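Local coordinates for protein acetyltransferase, GNAT family (Colwellia psychrerythraea, PDB 3IWG) that probably transfers an acyl group, most likely acetyl from acetyl-CoA, to an acceptor, as GNAT-family enzymes do, at residues T232-A235 with A236-L240; S245-S248 with N249-A252; F262-A265 with H266-V269. One frame throughout, in Å; residues are numbered along the deposited sequence.

Interaction 1. Residues T232-A235 with A236-L240; sequences TKHA and ATQGL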
ATOM      1  N   THR A 232     -13.378  19.535   0.081  1.00 22.01           N
ATOM      2  CA  THR A 232     -14.856  19.505   0.035  1.00 22.27           C
ATOM      3  C   THR A 232     -15.369  19.906  -1.341  1.00 22.42           C
ATOM      4  O   THR A 232     -16.288  19.269  -1.885  1.00 21.33           O
ATOM      5  CB  THR A 232     -15.542  20.454   1.102  1.00 22.28           C
ATOM      6  OG1 THR A 232     -15.119  20.107   2.421  1.00 22.46           O
ATOM      7  CG2 THR A 232     -17.079  20.328   1.051  1.00 23.33           C
ATOM      8  N   LYS A 233     -14.769  20.953  -1.913  1.00 22.32           N
ATOM      9  CA  LYS A 233     -15.188  21.382  -3.234  1.00 23.39           C
ATOM     10  C   LYS A 233     -14.907  20.271  -4.270  1.00 23.38           C
ATOM     11  O   LYS A 233     -15.744  20.005  -5.116  1.00 23.95           O
ATOM     12  CB  LYS A 233     -14.536  22.684  -3.660  1.00 23.30           C
ATOM     13  CG  LYS A 233     -15.293  23.318  -4.805  1.00 27.29           C
ATOM     14  CD  LYS A 233     -14.411  24.093  -5.824  1.00 32.24           C
ATOM     15  CE  LYS A 233     -14.376  25.638  -5.588  1.00 33.09           C
ATOM     16  NZ  LYS A 233     -13.764  26.394  -6.724  1.00 31.73           N
ATOM     17  N   HIS A 234     -13.742  19.629  -4.172  1.00 22.71           N
ATOM     18  CA  HIS A 234     -13.361  18.575  -5.093  1.00 22.59           C
ATOM     19  C   HIS A 234     -14.317  17.402  -4.938  1.00 22.12           C
ATOM     20  O   HIS A 234     -14.642  16.760  -5.903  1.00 21.88           O
ATOM     21  CB  HIS A 234     -11.916  18.113  -4.841  1.00 22.54           C
ATOM     22  CG  HIS A 234     -11.423  17.091  -5.821  1.00 22.72           C
ATOM     23  ND1 HIS A 234     -10.891  17.426  -7.055  1.00 23.44           N
ATOM     24  CD2 HIS A 234     -11.364  15.738  -5.739  1.00 20.54           C
ATOM     25  CE1 HIS A 234     -10.552  16.320  -7.697  1.00 21.89           C
ATOM     26  NE2 HIS A 234     -10.834  15.283  -6.922  1.00 22.71           N
ATOM     27  N   ALA A 235     -14.736  17.108  -3.723  1.00 22.02           N
ATOM     28  CA  ALA A 235     -15.757  16.091  -3.535  1.00 22.42           C
ATOM     29  C   ALA A 235     -17.053  16.510  -4.195  1.00 23.13           C
ATOM     30  O   ALA A 235     -17.629  15.743  -4.974  1.00 25.07           O
ATOM     31  CB  ALA A 235     -15.975  15.773  -2.060  1.00 21.59           C
ATOM     32  N   ALA A 236     -17.501  17.727  -3.931  1.00 23.32           N
ATOM     33  CA  ALA A 236     -18.717  18.205  -4.535  1.00 24.29           C
ATOM     34  C   ALA A 236     -18.694  18.127  -6.102  1.00 25.23           C
ATOM     35  O   ALA A 236     -19.666  17.730  -6.691  1.00 24.91           O
ATOM     36  CB  ALA A 236     -19.083  19.652  -4.031  1.00 23.45           C
ATOM     37  N   THR A 237     -17.594  18.445  -6.767  1.00 26.62           N
ATOM     38  CA  THR A 237     -17.578  18.269  -8.213  1.00 28.55           C
ATOM     39  C   THR A 237     -17.790  16.818  -8.654  1.00 28.65           C
ATOM     40  O   THR A 237     -18.278  16.593  -9.761  1.00 28.88           O
ATOM     41  CB  THR A 237     -16.290  18.757  -8.875  1.00 28.95           C
ATOM     42  OG1 THR A 237     -15.210  17.863  -8.539  1.00 31.43           O
ATOM     43  CG2 THR A 237     -15.992  20.211  -8.448  1.00 29.06           C
ATOM     44  N   GLN A 238     -17.436  15.850  -7.804  1.00 28.75           N
ATOM     45  CA  GLN A 238     -17.688  14.425  -8.105  1.00 28.15           C
ATOM     46  C   GLN A 238     -19.055  13.982  -7.682  1.00 27.52           C
ATOM     47  O   GLN A 238     -19.367  12.815  -7.788  1.00 27.06           O
ATOM     48  CB  GLN A 238     -16.675  13.521  -7.412  1.00 28.29           C
ATOM     49  CG  GLN A 238     -15.329  13.536  -8.022  1.00 29.36           C
ATOM     50  CD  GLN A 238     -14.311  12.956  -7.097  1.00 30.72           C
ATOM     51  OE1 GLN A 238     -13.922  11.798  -7.222  1.00 32.59           O
ATOM     52  NE2 GLN A 238     -13.862  13.767  -6.154  1.00 31.26           N
ATOM     53  N   GLY A 239     -19.851  14.897  -7.145  1.00 27.56           N
ATOM     54  CA  GLY A 239     -21.219  14.580  -6.703  1.00 27.18           C
ATOM     55  C   GLY A 239     -21.298  13.962  -5.318  1.00 26.56           C
ATOM     56  O   GLY A 239     -22.317  13.386  -4.963  1.00 25.30           O
ATOM     57  N   LEU A 240     -20.229  14.089  -4.543  1.00 26.09           N
ATOM     58  CA  LEU A 240     -20.136  13.397  -3.230  1.00 26.54           C
ATOM     59  C   LEU A 240     -20.294  14.346  -2.043  1.00 25.97           C
ATOM     60  O   LEU A 240     -19.914  15.484  -2.093  1.00 25.14           O
ATOM     61  CB  LEU A 240     -18.786  12.683  -3.103  1.00 26.23           C
ATOM     62  CG  LEU A 240     -18.331  11.803  -4.264  1.00 27.38           C
ATOM     63  CD1 LEU A 240     -16.846  11.436  -4.127  1.00 23.53           C
ATOM     64  CD2 LEU A 240     -19.213  10.579  -4.346  1.00 27.72           C
TER
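With its CG anti to the backbone N (chi1 -176°), His234 brings its ring to where Gln238, extended beyond CG, carries its amide back to meet it. The two belong to the C-terminal end of helix 223-237, which closes in a Schellman motif: Gly239 takes a positive phi, which favours glycine, and the chain then turns off into strand 241-247. Upstream the helix is still regular, with Ala236 N bonded to Thr232 O and Thr237 N to Lys233 O. At His234 the pattern changes. Its carbonyl oxygen receives only a weak bond from Gln238 N, at 3.5 Å, and two side chains supply firmer ones. Thr237 OG1, set between its own N and carbonyl carbon (chi1 71°), lies 2.9 Å from His234 O; Gln238 NE2 donates to that same His234 O at 3.1 Å, nearly straight and within its own amide plane. The two donors arrive from opposite faces of the carbonyl plane, so the oxygen is gripped from both sides in the last turn of the helix. The Gln238 amide also lies against the imidazole, NE2 being 3.2 Å from His234 CD2, with ring and amide planes 64° apart. This is packing rather than a polar bond, and the ring has a further partner in Phe183, which it meets edge-to-face. On the inner side Ala235 is buried, its methyl turned to Cys197 and Ala208 of the neighbouring strands, and Leu240 CB comes within 4.3 Å of Ala235 CB. Gly239 N to Ala236 O is the inner bond of the Schellman pair; the outer one is Leu240 N to Ala235 O, at 3.1 Å.

Interaction 2. Residues S245-S248 with N249-A252; sequences STES and NNVA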
ATOM      1  N   SER A 245     -13.263  12.398  10.093  1.00 26.56           N
ATOM      2  CA  SER A 245     -13.155  12.143  11.528  1.00 27.07           C
ATOM      3  C   SER A 245     -11.832  12.567  12.102  1.00 27.34           C
ATOM      4  O   SER A 245     -10.898  12.766  11.385  1.00 27.53           O
ATOM      5  CB  SER A 245     -13.376  10.682  11.837  1.00 27.65           C
ATOM      6  OG  SER A 245     -12.369   9.921  11.246  1.00 25.29           O
ATOM      7  N   THR A 246     -11.773  12.750  13.410  1.00 28.02           N
ATOM      8  CA  THR A 246     -10.505  12.963  14.066  1.00 28.16           C
ATOM      9  C   THR A 246     -10.569  12.468  15.488  1.00 28.45           C
ATOM     10  O   THR A 246     -11.640  12.198  15.981  1.00 28.57           O
ATOM     11  CB  THR A 246     -10.108  14.430  14.019  1.00 28.54           C
ATOM     12  OG1 THR A 246      -8.750  14.533  14.435  1.00 30.38           O
ATOM     13  CG2 THR A 246     -11.005  15.298  14.906  1.00 25.66           C
ATOM     14  N   GLU A 247      -9.419  12.381  16.136  1.00 28.70           N
ATOM     15  CA  GLU A 247      -9.321  11.867  17.491  1.00 29.38           C
ATOM     16  C   GLU A 247      -9.864  12.890  18.487  1.00 29.72           C
ATOM     17  O   GLU A 247      -9.781  14.109  18.252  1.00 28.97           O
ATOM     18  CB  GLU A 247      -7.877  11.523  17.879  1.00 28.78           C
ATOM     19  CG  GLU A 247      -7.142  10.530  16.990  1.00 33.00           C
ATOM     20  CD  GLU A 247      -6.641  11.137  15.623  1.00 38.12           C
ATOM     21  OE1 GLU A 247      -6.511  12.387  15.449  1.00 35.61           O
ATOM     22  OE2 GLU A 247      -6.426  10.329  14.698  1.00 44.40           O
ATOM     23  N   SER A 248     -10.371  12.402  19.617  1.00 29.93           N
ATOM     24  CA  SER A 248     -10.945  13.307  20.618  1.00 31.66           C
ATOM     25  C   SER A 248      -9.921  14.237  21.212  1.00 31.64           C
ATOM     26  O   SER A 248     -10.280  15.331  21.601  1.00 30.19           O
ATOM     27  CB  SER A 248     -11.724  12.578  21.728  1.00 31.68           C
ATOM     28  OG  SER A 248     -11.118  11.361  22.082  1.00 36.04           O
ATOM     29  N   ASN A 249      -8.643  13.847  21.268  1.00 32.42           N
ATOM     30  CA  ASN A 249      -7.652  14.794  21.820  1.00 33.52           C
ATOM     31  C   ASN A 249      -7.100  15.819  20.763  1.00 32.61           C
ATOM     32  O   ASN A 249      -6.320  16.724  21.092  1.00 31.61           O
ATOM     33  CB  ASN A 249      -6.528  14.041  22.562  1.00 34.85           C
ATOM     34  CG  ASN A 249      -5.497  13.379  21.615  1.00 38.70           C
ATOM     35  OD1 ASN A 249      -5.668  13.302  20.384  1.00 43.29           O
ATOM     36  ND2 ASN A 249      -4.407  12.894  22.212  1.00 42.98           N
ATOM     37  N   ASN A 250      -7.543  15.698  19.507  1.00 30.92           N
ATOM     38  CA  ASN A 250      -6.981  16.518  18.436  1.00 29.55           C
ATOM     39  C   ASN A 250      -7.785  17.829  18.314  1.00 28.68           C
ATOM     40  O   ASN A 250      -8.611  18.019  17.447  1.00 26.91           O
ATOM     41  CB  ASN A 250      -6.930  15.717  17.147  1.00 28.22           C
ATOM     42  CG  ASN A 250      -6.050  16.343  16.099  1.00 27.23           C
ATOM     43  OD1 ASN A 250      -5.839  17.536  16.060  1.00 27.24           O
ATOM     44  ND2 ASN A 250      -5.568  15.528  15.220  1.00 23.66           N
ATOM     45  N   VAL A 251      -7.501  18.725  19.237  1.00 28.71           N
ATOM     46  CA  VAL A 251      -8.170  19.987  19.316  1.00 28.86           C
ATOM     47  C   VAL A 251      -7.982  20.880  18.086  1.00 28.19           C
ATOM     48  O   VAL A 251      -8.948  21.529  17.657  1.00 28.23           O
ATOM     49  CB  VAL A 251      -7.726  20.745  20.567  1.00 29.64           C
ATOM     50  CG1 VAL A 251      -8.301  22.195  20.555  1.00 29.00           C
ATOM     51  CG2 VAL A 251      -8.188  19.952  21.811  1.00 31.18           C
ATOM     52  N   ALA A 252      -6.770  20.932  17.531  1.00 26.70           N
ATOM     53  CA  ALA A 252      -6.545  21.744  16.341  1.00 25.88           C
ATOM     54  C   ALA A 252      -7.402  21.227  15.160  1.00 25.27           C
ATOM     55  O   ALA A 252      -8.039  22.016  14.436  1.00 24.15           O
ATOM     56  CB  ALA A 252      -5.092  21.787  15.981  1.00 25.42           C
TER
HETATM   57  O   HOH W   1      -7.938  10.952  21.272  1.00 41.03           O
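The Asn250 amide and the Glu247 carboxylate lie nearly coplanar, 18° apart, and meet through a single straight bond: Asn250 ND2 donates to Glu247 OE1 at 3.3 Å, with the oxygen lying in the amide plane. Glu247 reaches it by bending at chi2 (76°), which folds the carboxylate back beside the turn. Thr246 crosses the Asn250 side chain at about a right angle; its OG1 rests 3.5 Å from Asn250 CB, a packing contact. The backbone beneath is a type I beta turn from Glu247 to Asn250, closed by Asn250 N to Glu247 O at 3.0 Å. A water accepts from Asn249 N at 3.0 Å and gives a weak bond to Ser248 OG, whose stronger partner is Val122 O. Asn250 is the N-cap of helix 251-259: while its ND2 donates to Glu247, its OD1 takes the N-H of Ala253, so one amide ties the turn to the first helical turn. The segment thus carries the chain from strand 241-247, paired here with strand 117-129 through Thr246 and Leu125, into helix 251-259, against whose Ile257 Thr246 packs.

Interaction 3. Residues F262-A265 with H266-V269; sequences FTSA and HRIV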
ATOM      1  N   PHE A 262     -18.203  21.900   8.988  1.00 23.77           N
ATOM      2  CA  PHE A 262     -18.639  20.549   9.366  1.00 23.82           C
ATOM      3  C   PHE A 262     -19.253  20.526  10.754  1.00 24.31           C
ATOM      4  O   PHE A 262     -18.779  21.225  11.627  1.00 24.06           O
ATOM      5  CB  PHE A 262     -17.445  19.594   9.396  1.00 23.03           C
ATOM      6  CG  PHE A 262     -16.918  19.212   8.044  1.00 21.78           C
ATOM      7  CD1 PHE A 262     -16.117  20.070   7.328  1.00 22.32           C
ATOM      8  CD2 PHE A 262     -17.192  17.966   7.516  1.00 22.07           C
ATOM      9  CE1 PHE A 262     -15.597  19.691   6.075  1.00 23.91           C
ATOM     10  CE2 PHE A 262     -16.689  17.576   6.303  1.00 23.55           C
ATOM     11  CZ  PHE A 262     -15.894  18.449   5.565  1.00 24.22           C
ATOM     12  N   THR A 263     -20.240  19.659  10.973  1.00 25.25           N
ATOM     13  CA  THR A 263     -20.777  19.409  12.308  1.00 26.18           C
ATOM     14  C   THR A 263     -20.685  17.941  12.676  1.00 26.32           C
ATOM     15  O   THR A 263     -20.503  17.112  11.816  1.00 26.41           O
ATOM     16  CB  THR A 263     -22.231  19.803  12.435  1.00 26.58           C
ATOM     17  OG1 THR A 263     -23.000  19.056  11.476  1.00 28.09           O
ATOM     18  CG2 THR A 263     -22.410  21.322  12.202  1.00 26.52           C
ATOM     19  N   SER A 264     -20.834  17.667  13.975  1.00 26.50           N
ATOM     20  CA  SER A 264     -20.659  16.375  14.556  1.00 26.77           C
ATOM     21  C   SER A 264     -21.712  15.977  15.562  1.00 26.57           C
ATOM     22  O   SER A 264     -21.696  16.428  16.698  1.00 29.06           O
ATOM     23  CB  SER A 264     -19.346  16.322  15.297  1.00 27.13           C
ATOM     24  OG  SER A 264     -19.195  15.003  15.772  1.00 27.67           O
ATOM     25  N   ALA A 265     -22.589  15.077  15.181  1.00 26.10           N
ATOM     26  CA  ALA A 265     -23.563  14.505  16.101  1.00 25.59           C
ATOM     27  C   ALA A 265     -23.115  13.127  16.545  1.00 25.38           C
ATOM     28  O   ALA A 265     -23.813  12.497  17.338  1.00 26.03           O
ATOM     29  CB  ALA A 265     -24.908  14.400  15.454  1.00 24.60           C
ATOM     30  N   HIS A 266     -21.952  12.679  16.072  1.00 24.78           N
ATOM     31  CA  HIS A 266     -21.478  11.320  16.290  1.00 24.11           C
ATOM     32  C   HIS A 266     -20.093  11.168  16.854  1.00 24.57           C
ATOM     33  O   HIS A 266     -19.224  12.032  16.658  1.00 25.16           O
ATOM     34  CB  HIS A 266     -21.563  10.566  14.985  1.00 23.58           C
ATOM     35  CG  HIS A 266     -22.963  10.322  14.568  1.00 22.60           C
ATOM     36  ND1 HIS A 266     -23.742   9.362  15.166  1.00 23.22           N
ATOM     37  CD2 HIS A 266     -23.754  10.957  13.669  1.00 23.75           C
ATOM     38  CE1 HIS A 266     -24.955   9.402  14.635  1.00 25.24           C
ATOM     39  NE2 HIS A 266     -24.982  10.354  13.716  1.00 23.62           N
ATOM     40  N   ARG A 267     -19.885  10.029  17.524  1.00 24.44           N
ATOM     41  CA  ARG A 267     -18.674   9.747  18.268  1.00 23.40           C
ATOM     42  C   ARG A 267     -18.350   8.292  18.113  1.00 23.95           C
ATOM     43  O   ARG A 267     -19.240   7.498  18.032  1.00 24.11           O
ATOM     44  CB  ARG A 267     -18.862  10.011  19.772  1.00 23.54           C
ATOM     45  CG  ARG A 267     -19.103  11.443  20.167  1.00 23.47           C
ATOM     46  CD  ARG A 267     -17.921  12.360  19.872  1.00 22.67           C
ATOM     47  NE  ARG A 267     -18.157  13.710  20.373  1.00 20.03           N
ATOM     48  CZ  ARG A 267     -18.826  14.632  19.715  1.00 20.91           C
ATOM     49  NH1 ARG A 267     -19.345  14.379  18.533  1.00 24.56           N
ATOM     50  NH2 ARG A 267     -18.984  15.828  20.252  1.00 24.57           N
ATOM     51  N   ILE A 268     -17.067   7.944  18.057  1.00 24.53           N
ATOM     52  CA  ILE A 268     -16.652   6.551  18.211  1.00 24.30           C
ATOM     53  C   ILE A 268     -16.153   6.446  19.635  1.00 23.92           C
ATOM     54  O   ILE A 268     -15.285   7.230  20.090  1.00 24.38           O
ATOM     55  CB  ILE A 268     -15.491   6.107  17.242  1.00 23.82           C
ATOM     56  CG1 ILE A 268     -15.970   6.095  15.809  1.00 25.32           C
ATOM     57  CG2 ILE A 268     -15.035   4.723  17.572  1.00 22.26           C
ATOM     58  CD1 ILE A 268     -14.888   5.796  14.695  1.00 27.21           C
ATOM     59  N   VAL A 269     -16.647   5.438  20.317  1.00 23.61           N
ATOM     60  CA  VAL A 269     -16.361   5.259  21.711  1.00 23.69           C
ATOM     61  C   VAL A 269     -15.698   3.930  21.896  1.00 24.25           C
ATOM     62  O   VAL A 269     -16.053   2.946  21.221  1.00 25.74           O
ATOM     63  CB  VAL A 269     -17.699   5.290  22.535  1.00 23.77           C
ATOM     64  CG1 VAL A 269     -17.432   5.036  24.000  1.00 21.85           C
ATOM     65  CG2 VAL A 269     -18.494   6.605  22.304  1.00 22.60           C
TER
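Strand 262-273 kinks at Ala265, where psi falls to 1°, and the pieces 262-265 and 266-269 run at 56° to one another. The bend brings Ser264 and Arg267 together: Ser264 OG stands 2.8 Å from Arg267 NH1, near the guanidinium but oblique to it, while the firm partner of the hydroxyl is Met126 O on strand 117-129. Arg267 bends back at chi2 (-64°) and gives a clear bond from NH1 to His266 O at 3.0 Å; that oxygen lies in the guanidinium plane, though the N-H approaches from above the carbonyl plane. Ser264 O sits in plane at the guanidinium edge as well, 3.6 Å from Arg267 NH1. This strand runs between strands 99-103 and 117-129, bridging the two GNAT-like halves of the chain. The imidazole of His266 lies with one face over the Ala265 carbonyl, its CG 3.6 Å from Ala265 O, and its ND1 bonds to Thr104 OG1, beyond the strand 99-103. With an alanine here, Thr104 OG1 would probably lose its imidazole partner and the Ala265 carbonyl the ring over it. Thr104 OG1 also accepts from Arg267 N, and the His266 side chain touches Val29 and Ala105.

In the fold
The three contacts follow one another along the C-terminal part of the chain, in the order helix end, strand exit, kinked strand. Interactions 1 and 3 have centres about 21 Å apart yet touch at one point, Thr232 OG1 (hydrogen-bonded to Leu228 O) packing 3.6 Å from Phe262 CZ, where the helix packs against the start of strand 262-273. Interactions 2 and 3 are neighbours, with centres about 11 Å apart and nearest atoms about 6 Å, and strand 117-129 serves both: it pairs with Thr246 and Ser248 on one side and with Thr263 and His266 on the other. Interaction 1 stands about 24 Å from interaction 2, at the other end of strand 241-247.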